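Local coordinates for protein VESB protease (Vibrio cholerae, PDB 4LK4) that probably cleaves peptide bonds in its targets as a secreted serine endopeptidase of the trypsin family, with an Ig-like domain following the protease domain, at residues S19-S24 with L155-V160; T133-A138 with E210-V215; T242-T245 with S249-Q252; T281-S286 with L295-S300; V315-D318 with Q324-Y327. The protein carries 1 engineered substitution. All blocks are in the same frame, centred on the assembly; numbering follows the deposited sequence.

Contact 1 of 5, residues S19-S24 with L155-V160; sequences SAEWPS and LQEVDV
Glu157 OE1 is gripped by two donors: the indole NE1 of Trp22, at 3.2 Å, and a water molecule. The indole bond is weak by its length and its bend, an N-H...O angle of 152°, yet OE1 lies in the plane of the indole at its edge, the direction in which N-H points. The carboxylate is turned 86° from the ring, so the two flat groups do not stack. Glu157 gets there with CG wedged between backbone N and carbonyl carbon, chi1 49°, and the rest of the chain extended toward Trp22.

The other carboxylate oxygen, Glu157 OE2, comes within 4.2 Å of Glu21 OE1. Two like charges at that separation would repel, and two waters mediate: each donates to Glu21 OE1, one of them weakly, and to one oxygen of Glu157, the longer links being to Glu21. One of them lies 2.7 Å from Glu157 OE2, whereas its distance to Glu21 OE1 is 3.2 Å. The closeness of the two carboxylates might raise the proton affinity of one of them. On the apolar side, Leu155 CD2 packs against Trp22 CB at 3.8 Å, its chain crossing that of the tryptophan at about a right angle.

The indole also rests on Thr136 and Ala138 of strand 134-139 and on Pro202 and Val204 of strand 202-205. A residue of the loop leading into the first barrel is thus seated on strands of the second, an arrangement consistent with the two-barrel trypsin fold.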
# COMPACT_ATOMS: atom_id res chain seq x y z
N SER A 19 9.59 -6.00 -21.81
CA SER A 19 8.28 -6.17 -21.12
C SER A 19 8.01 -7.56 -20.58
O SER A 19 7.24 -7.73 -19.62
CB SER A 19 7.11 -5.83 -22.05
OG SER A 19 6.91 -6.86 -23.00
N ALA A 20 8.62 -8.54 -21.23
CA ALA A 20 8.52 -9.91 -20.81
C ALA A 20 9.23 -10.10 -19.48
O ALA A 20 8.96 -11.10 -18.80
CB ALA A 20 9.13 -10.81 -21.87
N GLU A 21 10.12 -9.18 -19.09
CA GLU A 21 10.82 -9.28 -17.80
C GLU A 21 10.01 -8.63 -16.68
O GLU A 21 10.36 -8.75 -15.49
CB GLU A 21 12.23 -8.67 -17.87
CG GLU A 21 13.27 -9.55 -18.59
CD GLU A 21 14.54 -8.81 -19.04
OE1 GLU A 21 15.09 -7.99 -18.27
OE2 GLU A 21 14.99 -9.04 -20.17
N TRP A 22 8.93 -7.95 -17.04
CA TRP A 22 8.13 -7.25 -16.04
C TRP A 22 6.63 -7.49 -16.22
O TRP A 22 5.87 -6.56 -16.39
CB TRP A 22 8.45 -5.76 -16.11
CG TRP A 22 9.87 -5.43 -15.79
CD1 TRP A 22 10.90 -5.27 -16.66
CD2 TRP A 22 10.40 -5.16 -14.50
NE1 TRP A 22 12.05 -4.93 -15.99
CE2 TRP A 22 11.76 -4.86 -14.65
CE3 TRP A 22 9.85 -5.16 -13.21
CZ2 TRP A 22 12.58 -4.58 -13.58
CZ3 TRP A 22 10.66 -4.87 -12.15
CH2 TRP A 22 12.01 -4.59 -12.34
N PRO A 23 6.21 -8.76 -16.19
CA PRO A 23 4.78 -9.02 -16.38
C PRO A 23 3.95 -8.62 -15.17
O PRO A 23 2.73 -8.40 -15.31
CB PRO A 23 4.72 -10.52 -16.66
CG PRO A 23 5.93 -11.09 -15.98
CD PRO A 23 6.97 -10.00 -15.94
N SER A 24 4.59 -8.47 -14.00
CA SER A 24 3.88 -8.12 -12.78
C SER A 24 3.90 -6.63 -12.43
O SER A 24 3.39 -6.24 -11.39
CB SER A 24 4.43 -8.94 -11.60
OG SER A 24 4.14 -10.34 -11.73
N LEU A 155 7.65 1.78 -20.23
CA LEU A 155 8.23 1.34 -18.97
C LEU A 155 9.76 1.38 -19.04
O LEU A 155 10.36 0.84 -19.95
CB LEU A 155 7.72 -0.06 -18.64
CG LEU A 155 8.23 -0.72 -17.37
CD1 LEU A 155 7.76 0.05 -16.14
CD2 LEU A 155 7.79 -2.17 -17.32
N GLN A 156 10.36 2.08 -18.09
CA GLN A 156 11.81 2.12 -17.96
C GLN A 156 12.32 1.24 -16.80
O GLN A 156 11.59 0.93 -15.85
CB GLN A 156 12.25 3.53 -17.63
CG GLN A 156 11.75 4.63 -18.55
CD GLN A 156 12.42 4.53 -19.87
OE1 GLN A 156 13.65 4.69 -19.98
NE2 GLN A 156 11.66 4.16 -20.86
N GLU A 157 13.59 0.88 -16.87
CA GLU A 157 14.27 0.23 -15.77
C GLU A 157 15.65 0.85 -15.59
O GLU A 157 16.15 1.51 -16.48
CB GLU A 157 14.34 -1.29 -15.97
CG GLU A 157 14.84 -1.76 -17.33
CD GLU A 157 15.08 -3.26 -17.40
OE1 GLU A 157 15.09 -3.90 -16.33
OE2 GLU A 157 15.27 -3.82 -18.50
N VAL A 158 16.24 0.68 -14.41
CA VAL A 158 17.60 1.12 -14.16
C VAL A 158 18.19 0.36 -12.98
O VAL A 158 17.47 -0.06 -12.06
CB VAL A 158 17.65 2.63 -13.90
CG1 VAL A 158 16.88 2.99 -12.63
CG2 VAL A 158 19.08 3.16 -13.84
N ASP A 159 19.49 0.17 -12.99
CA ASP A 159 20.14 -0.48 -11.87
C ASP A 159 20.60 0.55 -10.85
O ASP A 159 20.97 1.67 -11.20
CB ASP A 159 21.28 -1.37 -12.33
CG ASP A 159 20.78 -2.72 -12.86
OD1 ASP A 159 19.62 -3.10 -12.57
OD2 ASP A 159 21.57 -3.42 -13.54
N VAL A 160 20.53 0.15 -9.59
CA VAL A 160 20.97 0.94 -8.48
C VAL A 160 21.65 0.01 -7.51
O VAL A 160 21.35 -1.18 -7.50
CB VAL A 160 19.77 1.62 -7.78
CG1 VAL A 160 19.08 2.59 -8.72
CG2 VAL A 160 18.76 0.61 -7.30
O HOH W 1 16.02 -6.13 -15.69
O HOH W 2 17.21 -5.69 -19.02

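Contact 2 of 5, residues T133-A138 with E210-V215; sequences TPLTVA and EQLGIV
Strands 134-139 and 211-216 are both antiparallel partners of strand 202-205 and so run in the same general direction; with Leu135 CA 8.6 Å from Leu212 CA and Val137 CA 8.0 Å from Val215 CA, they are joined by side chains and not by backbone bonds.

Leu135 meets Leu212 through methyl groups. Leu212 CD2 sits by both branches of Leu135, 3.8 Å from its CD2 and 3.9 Å from its CD1, and the two chains cross at about a right angle. Leu212 reaches this place because its CG is anti to the backbone N (chi1 178°), which extends the isobutyl group from the strand.

These strands belong to the antiparallel sheet of the second barrel of the trypsin-like domain; the sheet curls, consistent with two strands on either side of a third sharing one interior. Ile203 of that intervening strand touches Leu135 and Val137, while Leu212 and Gly213 together face Ile203 in a classic beta bulge. Within the bulge region, Gln211 NE2 donates to Gly213 O at 3.0 Å, with the donor 46° above the carbonyl plane although the acceptor lies close to the plane of the amide.

Farther along, Val137 CG1 touches Val215 CG2 at 3.7 Å, again with the side chains nearly perpendicular. Tyr231 of strand 229-233 contacts both valines, and Val160 of strand 156-162 packs on Leu135 and Val137.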
# COMPACT_ATOMS: atom_id res chain seq x y z
N THR A 133 24.75 -4.66 -3.10
CA THR A 133 23.90 -5.63 -3.75
C THR A 133 23.20 -4.94 -4.94
O THR A 133 22.58 -3.91 -4.77
CB THR A 133 22.86 -6.18 -2.77
OG1 THR A 133 23.52 -6.97 -1.77
CG2 THR A 133 21.80 -7.01 -3.51
N PRO A 134 23.37 -5.47 -6.15
CA PRO A 134 22.74 -4.84 -7.30
C PRO A 134 21.22 -4.97 -7.25
O PRO A 134 20.71 -6.06 -7.01
CB PRO A 134 23.30 -5.64 -8.49
CG PRO A 134 24.58 -6.23 -7.97
CD PRO A 134 24.27 -6.57 -6.56
N LEU A 135 20.50 -3.87 -7.48
CA LEU A 135 19.06 -3.90 -7.53
C LEU A 135 18.59 -3.22 -8.79
O LEU A 135 19.31 -2.41 -9.37
CB LEU A 135 18.47 -3.16 -6.31
CG LEU A 135 19.07 -3.54 -4.94
CD1 LEU A 135 18.52 -2.59 -3.89
CD2 LEU A 135 18.73 -4.96 -4.57
N THR A 136 17.36 -3.53 -9.21
CA THR A 136 16.75 -2.94 -10.36
C THR A 136 15.37 -2.35 -10.04
O THR A 136 14.52 -3.05 -9.51
CB THR A 136 16.60 -3.97 -11.48
OG1 THR A 136 17.86 -4.63 -11.71
CG2 THR A 136 16.14 -3.30 -12.77
N VAL A 137 15.17 -1.09 -10.42
CA VAL A 137 13.96 -0.32 -10.24
C VAL A 137 13.24 -0.23 -11.55
O VAL A 137 13.86 -0.13 -12.60
CB VAL A 137 14.28 1.15 -9.90
CG1 VAL A 137 13.02 1.86 -9.47
CG2 VAL A 137 15.28 1.23 -8.77
N ALA A 138 11.92 -0.19 -11.53
CA ALA A 138 11.17 -0.10 -12.77
C ALA A 138 10.01 0.86 -12.63
O ALA A 138 9.38 0.94 -11.58
CB ALA A 138 10.68 -1.48 -13.21
N GLU A 210 13.30 -10.90 -6.68
CA GLU A 210 12.32 -10.79 -5.60
C GLU A 210 12.16 -9.27 -5.36
O GLU A 210 13.15 -8.53 -5.44
CB GLU A 210 12.79 -11.51 -4.32
CG GLU A 210 13.06 -13.03 -4.45
CD GLU A 210 14.47 -13.43 -4.99
OE1 GLU A 210 15.35 -12.57 -5.31
OE2 GLU A 210 14.72 -14.66 -5.10
N GLN A 211 10.93 -8.81 -5.13
CA GLN A 211 10.73 -7.40 -4.83
C GLN A 211 11.17 -7.11 -3.42
O GLN A 211 10.59 -7.60 -2.48
CB GLN A 211 9.28 -6.97 -5.00
CG GLN A 211 9.06 -5.52 -4.63
CD GLN A 211 7.66 -5.03 -4.99
OE1 GLN A 211 6.83 -5.74 -5.56
NE2 GLN A 211 7.40 -3.78 -4.66
N LEU A 212 12.24 -6.33 -3.31
CA LEU A 212 12.82 -5.98 -2.04
C LEU A 212 12.17 -4.69 -1.52
O LEU A 212 12.15 -4.44 -0.33
CB LEU A 212 14.30 -5.74 -2.23
CG LEU A 212 15.11 -5.30 -1.00
CD1 LEU A 212 15.23 -6.44 -0.01
CD2 LEU A 212 16.51 -4.87 -1.43
N GLY A 213 11.68 -3.84 -2.40
CA GLY A 213 11.31 -2.52 -1.97
C GLY A 213 10.27 -1.87 -2.84
O GLY A 213 9.93 -2.40 -3.89
N ILE A 214 9.80 -0.71 -2.36
CA ILE A 214 8.81 0.12 -3.05
C ILE A 214 9.35 1.54 -3.19
O ILE A 214 9.78 2.14 -2.22
CB ILE A 214 7.51 0.23 -2.24
CG1 ILE A 214 6.94 -1.15 -1.94
CG2 ILE A 214 6.45 0.99 -3.01
CD1 ILE A 214 5.90 -1.13 -0.84
N VAL A 215 9.27 2.12 -4.38
CA VAL A 215 9.83 3.45 -4.56
C VAL A 215 9.07 4.44 -3.70
O VAL A 215 7.85 4.49 -3.79
CB VAL A 215 9.77 3.84 -6.02
CG1 VAL A 215 10.21 5.30 -6.20
CG2 VAL A 215 10.66 2.91 -6.83

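Contact 3 of 5, residues T242-T245 with S249-Q252; sequences TKHT and SYDQ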
# COMPACT_ATOMS: atom_id res chain seq x y z
N THR A 242 0.49 -9.32 4.36
CA THR A 242 -0.32 -10.52 4.51
C THR A 242 -1.66 -10.17 5.13
O THR A 242 -2.69 -10.62 4.67
CB THR A 242 0.41 -11.53 5.37
OG1 THR A 242 1.59 -11.91 4.68
CG2 THR A 242 -0.46 -12.76 5.68
N LYS A 243 -1.61 -9.34 6.16
CA LYS A 243 -2.82 -8.94 6.88
C LYS A 243 -3.79 -8.17 5.98
O LYS A 243 -5.00 -8.28 6.16
CB LYS A 243 -2.48 -8.12 8.12
CG LYS A 243 -3.65 -7.31 8.66
CD LYS A 243 -3.39 -6.61 9.99
CE LYS A 243 -4.48 -5.59 10.25
NZ LYS A 243 -4.48 -5.10 11.65
N HIS A 244 -3.28 -7.41 5.00
CA HIS A 244 -4.15 -6.62 4.13
C HIS A 244 -4.36 -7.20 2.74
O HIS A 244 -4.89 -6.53 1.87
CB HIS A 244 -3.67 -5.18 4.10
CG HIS A 244 -3.79 -4.50 5.41
ND1 HIS A 244 -2.79 -4.52 6.36
CD2 HIS A 244 -4.82 -3.81 5.97
CE1 HIS A 244 -3.19 -3.90 7.45
NE2 HIS A 244 -4.42 -3.44 7.24
N THR A 245 -3.99 -8.47 2.53
CA THR A 245 -4.28 -9.18 1.28
C THR A 245 -4.93 -10.51 1.62
O THR A 245 -4.69 -11.54 0.98
CB THR A 245 -2.98 -9.44 0.51
OG1 THR A 245 -2.06 -10.17 1.35
CG2 THR A 245 -2.32 -8.13 0.03
N SER A 249 -12.40 -7.69 3.01
CA SER A 249 -12.50 -6.35 2.45
C SER A 249 -13.31 -5.42 3.34
O SER A 249 -14.46 -5.69 3.69
CB SER A 249 -13.14 -6.39 1.08
OG SER A 249 -13.29 -5.08 0.58
N TYR A 250 -12.72 -4.28 3.66
CA TYR A 250 -13.39 -3.32 4.50
C TYR A 250 -12.94 -1.86 4.35
O TYR A 250 -11.87 -1.56 3.81
CB TYR A 250 -13.19 -3.76 5.94
CG TYR A 250 -11.77 -3.73 6.41
CD1 TYR A 250 -10.88 -4.77 6.09
CD2 TYR A 250 -11.30 -2.68 7.18
CE1 TYR A 250 -9.56 -4.75 6.53
CE2 TYR A 250 -9.98 -2.65 7.62
CZ TYR A 250 -9.11 -3.69 7.30
OH TYR A 250 -7.81 -3.67 7.78
N ASP A 251 -13.79 -0.97 4.86
CA ASP A 251 -13.46 0.46 4.98
C ASP A 251 -12.43 0.63 6.10
O ASP A 251 -12.71 0.35 7.29
CB ASP A 251 -14.73 1.27 5.32
CG ASP A 251 -15.86 1.05 4.32
OD1 ASP A 251 -15.63 1.31 3.13
OD2 ASP A 251 -16.97 0.64 4.72
N GLN A 252 -11.25 1.10 5.72
CA GLN A 252 -10.17 1.25 6.68
C GLN A 252 -10.27 2.56 7.44
O GLN A 252 -10.32 2.57 8.66
CB GLN A 252 -8.83 1.18 5.98
CG GLN A 252 -7.67 0.91 6.92
CD GLN A 252 -6.32 1.22 6.27
OE1 GLN A 252 -6.23 2.01 5.34
NE2 GLN A 252 -5.27 0.61 6.80
O HOH W 3 -5.85 -1.60 8.85
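His244 and Tyr250 come together at their polar ends, His244 NE2 lying 3.4 Å from Tyr250 OH, with the neighbouring ring carbon CD2 almost as near. A water fills the angle between them, 2.8 Å from His244 NE2 and 3.0 Å from Tyr250 OH. It lies in the plane of the imidazole at the ring edge. The same water accepts a bond from Gln252 NE2 at 3.1 Å, so three side chains meet at one solvent oxygen. Gln252 arrives with CG anti to the backbone N (chi1 -163°) and an extended chain, its amide turned 63° from the imidazole.

This is the passage between two domains: His244 follows the C-terminal helix 238-243 of the trypsin-like part, and Tyr250 and Gln252 belong to the region that opens the Ig-like part. The short connection brings the helix end beside strand 248-258.

Behind the first shell, ND1 bonds with Trp240 O, which helps set the rotation of the imidazole, and Lys243 CG lies over one face, 3.5 Å above the ring plane and offset toward the rim. Tyr250 OH also bonds with Thr343 N of strand 338-349, while Gln252 NE2 has a second acceptor in Arg91 O on strand 82-91 of the first protease barrel.

Contact 4 of 5, residues T281-S286 with L295-S300; sequences TGNTFS and LSDGCS
Phe285 and Asp297 are brought together by different first torsions: the phenyl stands beside its backbone N (chi1 -68°), whereas the carboxylate of Asp297 is swung trans to N (chi1 -178°) and extends toward the ring. Asp297 OD2 then lies 4.1 Å from Phe285 CE2, at the ring edge and near its plane. The carboxylate plane is 88° from the ring plane.

Both groups are placed by bonds within their own segments. Asn283 OD1 accepts from Phe285 N at 3.2 Å, an Asx turn that sets the backbone from which the phenyl projects. Asp297 is the N-cap of helix 298-302, its OD1 taking the Ser300 N-H at 3.0 Å from above the carboxylate plane; Ser300 OG in return donates to Asp297 O at 2.7 Å. Tyr280 OH bonds with both Asp297 OD2 and Asn283 ND2, bridging the segments. The helix is also tied down by the Cys299 to Cys311 disulfide.

Since ring hydrogens are slightly positive, the edge-on approach should be mildly favourable for the carboxylate oxygen, though the distance makes it weak; the helix N-terminus, the capping N-H and the bond with Tyr280 OH would probably do more to stabilise Asp297 as an anion.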
# COMPACT_ATOMS: atom_id res chain seq x y z
N THR A 281 -15.68 -12.71 16.40
CA THR A 281 -15.26 -13.31 17.68
C THR A 281 -14.69 -12.29 18.67
O THR A 281 -14.56 -12.59 19.85
CB THR A 281 -14.14 -14.34 17.43
OG1 THR A 281 -14.41 -15.08 16.25
CG2 THR A 281 -14.02 -15.28 18.57
N GLY A 282 -14.31 -11.11 18.19
CA GLY A 282 -13.80 -10.07 19.08
C GLY A 282 -13.70 -8.68 18.47
O GLY A 282 -13.85 -8.49 17.27
N ASN A 283 -13.48 -7.70 19.34
CA ASN A 283 -13.16 -6.36 18.92
C ASN A 283 -12.41 -5.64 20.01
O ASN A 283 -12.23 -6.19 21.06
CB ASN A 283 -14.41 -5.61 18.56
CG ASN A 283 -15.38 -5.57 19.69
OD1 ASN A 283 -15.12 -4.94 20.72
ND2 ASN A 283 -16.51 -6.22 19.52
N THR A 284 -11.93 -4.43 19.74
CA THR A 284 -11.14 -3.65 20.70
C THR A 284 -11.89 -2.41 21.16
O THR A 284 -11.28 -1.47 21.67
CB THR A 284 -9.80 -3.23 20.08
OG1 THR A 284 -10.02 -2.67 18.77
CG2 THR A 284 -8.88 -4.43 19.96
N PHE A 285 -13.20 -2.40 20.99
CA PHE A 285 -14.01 -1.24 21.36
C PHE A 285 -13.83 -0.82 22.82
O PHE A 285 -13.78 0.37 23.09
CB PHE A 285 -15.49 -1.50 21.10
CG PHE A 285 -15.83 -1.62 19.65
CD1 PHE A 285 -15.28 -0.75 18.71
CD2 PHE A 285 -16.74 -2.58 19.21
CE1 PHE A 285 -15.62 -0.84 17.37
CE2 PHE A 285 -17.08 -2.67 17.87
CZ PHE A 285 -16.51 -1.80 16.95
N SER A 286 -13.73 -1.80 23.73
CA SER A 286 -13.42 -1.54 25.15
C SER A 286 -12.25 -0.60 25.37
O SER A 286 -12.33 0.32 26.17
CB SER A 286 -13.08 -2.86 25.86
OG SER A 286 -14.24 -3.62 26.09
N LEU A 295 -22.74 2.99 17.94
CA LEU A 295 -24.19 3.15 17.86
C LEU A 295 -24.88 1.88 17.42
O LEU A 295 -26.01 1.63 17.80
CB LEU A 295 -24.54 4.28 16.90
CG LEU A 295 -23.88 5.62 17.23
CD1 LEU A 295 -24.51 6.71 16.38
CD2 LEU A 295 -24.00 5.95 18.71
N SER A 296 -24.21 1.09 16.60
CA SER A 296 -24.81 -0.07 15.97
C SER A 296 -23.67 -0.99 15.56
O SER A 296 -22.72 -0.53 14.96
CB SER A 296 -25.59 0.37 14.73
OG SER A 296 -26.53 -0.62 14.35
N ASP A 297 -23.77 -2.27 15.91
CA ASP A 297 -22.79 -3.28 15.51
C ASP A 297 -23.52 -4.39 14.78
O ASP A 297 -23.94 -5.37 15.39
CB ASP A 297 -22.05 -3.83 16.74
CG ASP A 297 -20.97 -4.87 16.38
OD1 ASP A 297 -20.86 -5.32 15.23
OD2 ASP A 297 -20.22 -5.23 17.29
N GLY A 298 -23.66 -4.23 13.48
CA GLY A 298 -24.27 -5.24 12.63
C GLY A 298 -23.56 -6.57 12.67
O GLY A 298 -24.18 -7.62 12.54
N CYS A 299 -22.24 -6.55 12.86
CA CYS A 299 -21.49 -7.79 12.86
C CYS A 299 -21.88 -8.64 14.05
O CYS A 299 -21.86 -9.87 13.96
CB CYS A 299 -19.99 -7.54 12.86
SG CYS A 299 -19.41 -6.66 11.39
N SER A 300 -22.27 -8.01 15.15
CA SER A 300 -22.79 -8.77 16.29
C SER A 300 -24.20 -9.32 16.02
O SER A 300 -24.57 -10.32 16.62
CB SER A 300 -22.77 -7.95 17.60
OG SER A 300 -23.70 -6.89 17.58

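Contact 5 of 5, residues V315-D318 with Q324-Y327; sequences VAVD and QYQY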
# COMPACT_ATOMS: atom_id res chain seq x y z
N VAL A 315 -20.18 3.84 14.16
CA VAL A 315 -19.48 4.37 15.32
C VAL A 315 -19.64 5.85 15.41
O VAL A 315 -19.95 6.50 14.42
CB VAL A 315 -17.98 4.03 15.32
CG1 VAL A 315 -17.80 2.54 15.14
CG2 VAL A 315 -17.22 4.80 14.26
N ALA A 316 -19.41 6.37 16.60
CA ALA A 316 -19.56 7.78 16.84
C ALA A 316 -18.47 8.35 17.73
O ALA A 316 -17.82 7.64 18.49
CB ALA A 316 -20.93 8.08 17.43
N VAL A 317 -18.28 9.66 17.61
CA VAL A 317 -17.37 10.41 18.43
C VAL A 317 -18.08 11.66 18.89
O VAL A 317 -18.57 12.43 18.06
CB VAL A 317 -16.09 10.82 17.67
CG1 VAL A 317 -15.26 11.79 18.50
CG2 VAL A 317 -15.28 9.59 17.31
N ASP A 318 -18.14 11.85 20.20
CA ASP A 318 -18.72 13.04 20.81
C ASP A 318 -17.55 13.98 21.02
O ASP A 318 -16.85 13.92 22.03
CB ASP A 318 -19.41 12.67 22.13
CG ASP A 318 -20.22 13.82 22.73
OD1 ASP A 318 -20.59 14.75 21.97
OD2 ASP A 318 -20.50 13.79 23.94
N GLN A 324 -7.42 17.14 17.74
CA GLN A 324 -7.49 16.08 16.76
C GLN A 324 -7.98 14.79 17.38
O GLN A 324 -7.44 14.34 18.38
CB GLN A 324 -6.12 15.81 16.20
CG GLN A 324 -5.42 17.04 15.68
CD GLN A 324 -4.33 16.68 14.69
OE1 GLN A 324 -4.59 16.02 13.67
NE2 GLN A 324 -3.10 17.09 14.99
N TYR A 325 -8.99 14.20 16.78
CA TYR A 325 -9.48 12.91 17.21
C TYR A 325 -9.02 11.88 16.20
O TYR A 325 -9.21 12.05 15.00
CB TYR A 325 -11.01 12.91 17.31
CG TYR A 325 -11.56 13.79 18.40
CD1 TYR A 325 -11.64 15.18 18.24
CD2 TYR A 325 -12.03 13.24 19.60
CE1 TYR A 325 -12.16 15.99 19.24
CE2 TYR A 325 -12.55 14.05 20.60
CZ TYR A 325 -12.61 15.41 20.42
OH TYR A 325 -13.11 16.20 21.41
N GLN A 326 -8.41 10.81 16.70
CA GLN A 326 -8.02 9.70 15.87
C GLN A 326 -8.16 8.42 16.64
O GLN A 326 -7.31 8.10 17.49
CB GLN A 326 -6.58 9.85 15.40
CG GLN A 326 -6.20 8.85 14.32
CD GLN A 326 -4.77 8.98 13.88
OE1 GLN A 326 -4.47 9.59 12.85
NE2 GLN A 326 -3.86 8.45 14.68
N TYR A 327 -9.21 7.67 16.34
CA TYR A 327 -9.47 6.41 17.04
C TYR A 327 -9.41 5.22 16.10
O TYR A 327 -10.10 5.17 15.10
CB TYR A 327 -10.83 6.42 17.74
CG TYR A 327 -10.98 7.47 18.79
CD1 TYR A 327 -10.05 7.61 19.82
CD2 TYR A 327 -12.08 8.33 18.79
CE1 TYR A 327 -10.22 8.57 20.81
CE2 TYR A 327 -12.24 9.29 19.77
CZ TYR A 327 -11.30 9.42 20.77
OH TYR A 327 -11.48 10.38 21.75
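Val317 fits against two tyrosines, giving each a different methyl: CG1 lies 3.7 Å from Tyr325 CD2, and CG2 is 3.7 Å from Tyr327 CD2. CG2 comes at the edge of the Tyr327 ring, in its plane, whereas CG1 approaches the Tyr325 ring obliquely. The branches are spread this way because CG1 is anti to the backbone N (chi1 171°) and CG2 anti to the carbonyl carbon. The rings touch one another as well, Tyr327 CE2 lying in plane at the edge of Tyr325, so valine and tyrosines make one buried group.

The polar margin is looser. Asp318 O stays 4.4 Å from Tyr325 OH, and that hydroxyl bonds instead with His321 N in the turn joining the strands. The CB of Asp318 points away from the tyrosines. On the far side, Gln326, lying between the two tyrosines in sequence, turns its CB away from strand 315-318 and is exposed to solvent.

Backbone geometry agrees with side-chain packing alone: the segment axes approach to 9.7 Å, and their directions differ by 151°, roughly antiparallel. That spacing is too wide for paired strands. Strand 310-319 pairs with 262-272 and 292-297, whereas 324-335 pairs with 338-349 and 278-283. Two layers facing each other over an apolar interior, linked by the short connection 320-323, are characteristic of the Ig-like beta sandwich.

Contacts 1 and 2 belong to the trypsin-like part and interlock along the chain, their segments alternating; their centres are 10 Å apart, and they touch where strands 134-139 and 156-162 pair. Contacts 3, 4 and 5 follow in series. Contact 3 lies at the passage into the Ig-like part, its centre about 25 Å from that of contact 2 and 17 Å from that of contact 4. Contacts 4 and 5, with centres 16 Å apart, meet through Leu295 and Ala316 on neighbouring strands 292-297 and 310-319. Contacts 1 and 4, 45 Å apart between centres, mark an elongated two-domain molecule, with contact 3 beside the connection between protease and appended sandwich.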